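Local coordinates for rhino (Drosophila melanogaster, PDB 5XYV), which probably helps specify germline piRNA clusters, its chromoshadow domain pairing with a second copy of itself and binding the N-terminal domain of Deadlock, at residues L12-C20 with Y51-F59. Residues are numbered along the deposited sequence; the frame is centred on the assembly and turned at random.
Sequences LDLDKILHC and YPLQIIKYF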
# COMPACT_ATOMS: atom_id res chain seq x y z
N LEU B 12 4.80 -23.66 1.43
CA LEU B 12 5.22 -23.35 0.05
C LEU B 12 5.68 -21.91 -0.11
O LEU B 12 5.46 -21.07 0.75
CB LEU B 12 4.10 -23.64 -0.94
CG LEU B 12 3.38 -24.97 -0.83
CD1 LEU B 12 2.12 -24.97 -1.69
CD2 LEU B 12 4.32 -26.10 -1.24
N ASP B 13 6.33 -21.64 -1.24
CA ASP B 13 6.79 -20.30 -1.56
C ASP B 13 5.70 -19.47 -2.24
O ASP B 13 4.97 -19.97 -3.10
CB ASP B 13 8.03 -20.36 -2.44
CG ASP B 13 9.27 -20.74 -1.66
OD1 ASP B 13 9.31 -20.49 -0.43
OD2 ASP B 13 10.21 -21.28 -2.29
N LEU B 14 5.60 -18.20 -1.84
CA LEU B 14 4.60 -17.29 -2.37
C LEU B 14 4.70 -17.20 -3.90
O LEU B 14 5.79 -17.04 -4.44
CB LEU B 14 4.75 -15.90 -1.74
CG LEU B 14 3.69 -14.84 -2.04
CD1 LEU B 14 2.35 -15.26 -1.48
CD2 LEU B 14 4.09 -13.50 -1.45
N ASP B 15 3.56 -17.32 -4.59
CA ASP B 15 3.57 -17.21 -6.04
C ASP B 15 3.17 -15.79 -6.41
O ASP B 15 4.04 -14.92 -6.59
CB ASP B 15 2.62 -18.23 -6.68
CG ASP B 15 2.93 -18.48 -8.15
OD1 ASP B 15 4.09 -18.26 -8.56
OD2 ASP B 15 2.01 -18.89 -8.88
N LYS B 16 1.86 -15.56 -6.51
CA LYS B 16 1.30 -14.24 -6.81
C LYS B 16 0.43 -13.71 -5.64
O LYS B 16 -0.16 -14.49 -4.88
CB LYS B 16 0.46 -14.29 -8.12
CG LYS B 16 1.16 -14.88 -9.36
CD LYS B 16 2.66 -14.62 -9.36
CE LYS B 16 3.50 -15.56 -10.29
NZ LYS B 16 3.51 -15.16 -11.77
N ILE B 17 0.35 -12.38 -5.50
CA ILE B 17 -0.68 -11.73 -4.68
C ILE B 17 -1.75 -11.23 -5.62
O ILE B 17 -1.49 -10.33 -6.42
CB ILE B 17 -0.15 -10.53 -3.88
CG1 ILE B 17 1.04 -10.95 -3.01
CG2 ILE B 17 -1.28 -9.87 -3.06
CD1 ILE B 17 1.46 -9.90 -1.98
N LEU B 18 -2.95 -11.82 -5.55
CA LEU B 18 -4.01 -11.50 -6.50
C LEU B 18 -4.85 -10.30 -6.12
O LEU B 18 -5.39 -9.62 -6.98
CB LEU B 18 -4.95 -12.70 -6.68
CG LEU B 18 -4.28 -14.03 -6.97
CD1 LEU B 18 -5.30 -15.16 -7.10
CD2 LEU B 18 -3.40 -13.90 -8.22
N HIS B 19 -4.96 -10.04 -4.82
CA HIS B 19 -6.03 -9.17 -4.36
C HIS B 19 -5.92 -8.96 -2.85
O HIS B 19 -5.17 -9.68 -2.18
CB HIS B 19 -7.37 -9.82 -4.79
CG HIS B 19 -8.58 -9.18 -4.22
ND1 HIS B 19 -8.87 -7.84 -4.40
CD2 HIS B 19 -9.58 -9.68 -3.47
CE1 HIS B 19 -9.99 -7.55 -3.78
NE2 HIS B 19 -10.45 -8.65 -3.20
N CYS B 20 -6.61 -7.95 -2.30
CA CYS B 20 -6.64 -7.80 -0.84
C CYS B 20 -7.98 -7.26 -0.35
O CYS B 20 -8.78 -6.75 -1.12
CB CYS B 20 -5.51 -6.90 -0.32
SG CYS B 20 -5.66 -5.16 -0.77
N TYR B 51 8.07 -11.89 2.81
CA TYR B 51 7.95 -11.38 1.43
C TYR B 51 7.79 -9.87 1.29
O TYR B 51 6.93 -9.43 0.53
CB TYR B 51 6.76 -12.05 0.74
CG TYR B 51 6.82 -13.56 0.76
CD1 TYR B 51 7.61 -14.25 -0.14
CD2 TYR B 51 6.09 -14.29 1.70
CE1 TYR B 51 7.68 -15.62 -0.11
CE2 TYR B 51 6.15 -15.66 1.73
CZ TYR B 51 6.95 -16.32 0.82
OH TYR B 51 7.01 -17.69 0.84
N PRO B 52 8.62 -9.08 1.98
CA PRO B 52 8.31 -7.64 2.01
C PRO B 52 8.32 -6.97 0.64
O PRO B 52 7.41 -6.20 0.36
CB PRO B 52 9.41 -7.05 2.92
CG PRO B 52 10.50 -8.07 2.94
CD PRO B 52 9.86 -9.40 2.72
N LEU B 53 9.28 -7.28 -0.22
CA LEU B 53 9.36 -6.59 -1.50
C LEU B 53 8.26 -7.00 -2.47
O LEU B 53 7.85 -6.21 -3.32
CB LEU B 53 10.72 -6.80 -2.17
CG LEU B 53 11.94 -6.14 -1.53
CD1 LEU B 53 13.19 -6.58 -2.26
CD2 LEU B 53 11.79 -4.62 -1.60
N GLN B 54 7.78 -8.24 -2.35
CA GLN B 54 6.67 -8.65 -3.19
C GLN B 54 5.38 -7.94 -2.78
O GLN B 54 4.58 -7.57 -3.63
CB GLN B 54 6.50 -10.17 -3.15
CG GLN B 54 7.44 -10.89 -4.09
CD GLN B 54 7.29 -12.39 -4.04
OE1 GLN B 54 6.30 -12.94 -4.54
NE2 GLN B 54 8.28 -13.06 -3.48
N ILE B 55 5.21 -7.75 -1.48
CA ILE B 55 4.05 -7.05 -0.95
C ILE B 55 4.08 -5.57 -1.33
O ILE B 55 3.06 -5.00 -1.72
CB ILE B 55 3.96 -7.20 0.59
CG1 ILE B 55 3.78 -8.67 0.96
CG2 ILE B 55 2.82 -6.35 1.17
CD1 ILE B 55 3.89 -8.97 2.43
N ILE B 56 5.26 -4.95 -1.21
CA ILE B 56 5.45 -3.56 -1.60
C ILE B 56 5.21 -3.38 -3.10
O ILE B 56 4.59 -2.40 -3.53
CB ILE B 56 6.86 -3.07 -1.22
CG1 ILE B 56 6.98 -2.93 0.30
CG2 ILE B 56 7.20 -1.75 -1.88
CD1 ILE B 56 8.39 -2.69 0.77
N LYS B 57 5.66 -4.35 -3.90
CA LYS B 57 5.46 -4.24 -5.34
C LYS B 57 3.99 -4.37 -5.70
O LYS B 57 3.53 -3.75 -6.65
CB LYS B 57 6.30 -5.28 -6.10
CG LYS B 57 6.95 -4.69 -7.36
CD LYS B 57 7.52 -5.75 -8.31
CE LYS B 57 8.40 -6.76 -7.59
NZ LYS B 57 9.62 -6.14 -6.97
N TYR B 58 3.26 -5.19 -4.95
CA TYR B 58 1.82 -5.30 -5.15
C TYR B 58 1.13 -3.98 -4.86
O TYR B 58 0.25 -3.57 -5.61
CB TYR B 58 1.21 -6.40 -4.27
CG TYR B 58 -0.31 -6.34 -4.26
CD1 TYR B 58 -1.05 -6.85 -5.31
CD2 TYR B 58 -1.00 -5.75 -3.20
CE1 TYR B 58 -2.43 -6.78 -5.31
CE2 TYR B 58 -2.37 -5.67 -3.20
CZ TYR B 58 -3.09 -6.19 -4.25
OH TYR B 58 -4.46 -6.13 -4.25
N PHE B 59 1.50 -3.34 -3.77
CA PHE B 59 0.92 -2.03 -3.45
C PHE B 59 1.27 -0.98 -4.52
O PHE B 59 0.44 -0.15 -4.86
CB PHE B 59 1.37 -1.55 -2.07
CG PHE B 59 0.65 -2.20 -0.94
CD1 PHE B 59 -0.74 -2.12 -0.86
CD2 PHE B 59 1.34 -2.88 0.05
CE1 PHE B 59 -1.44 -2.72 0.18
CE2 PHE B 59 0.66 -3.49 1.11
CZ PHE B 59 -0.73 -3.41 1.17
O HOH W 1 7.24 -14.69 -6.16
O HOH W 2 -5.65 -6.40 -6.91
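Two tyrosines of the helical segment, Y51 and Y58, lay their rings against aliphatic groups of the strand. CB of L14 sits over one face of the Y51 ring, 3.5 Å from its centroid and displaced toward the CE1–CZ rim, while L14 CD2 lies over Y51 CG; with L14 CG anti to its own backbone N (chi1 -172°), the leucine runs along the ring toward its root. I17 divides its branches: CG2 stands over the centre of the Y58 ring, 3.8 Å from the centroid, and CD1 meets I55 CG1 at 3.9 Å. At the edge of the Y58 ring, C20 SG makes a sulfur-aromatic contact, 4.1 Å from CE2. This is the chromoshadow packing of a C-terminal helix against a three-stranded antiparallel sheet, here against strand 14-23, one of the two edge strands within the chain; F59 stacks on F59 of the second subunit, and T52 of a Deadlock chain packs on H19, C20 and Y58. Among polar contacts, Y51, at the N-cap position, accepts a hydrogen bond at OH from L14 N (3.1 Å, 154°). A phenylalanine in place of Y51 could still cover L14 but would probably leave that amide without its acceptor. Two waters join further polar groups: one lies 2.6 Å from Q54 OE1 and also near D15 O, and may donate to either, and another bridges L18 O and Y58 OH, lying 2.9 Å from the hydroxyl oxygen.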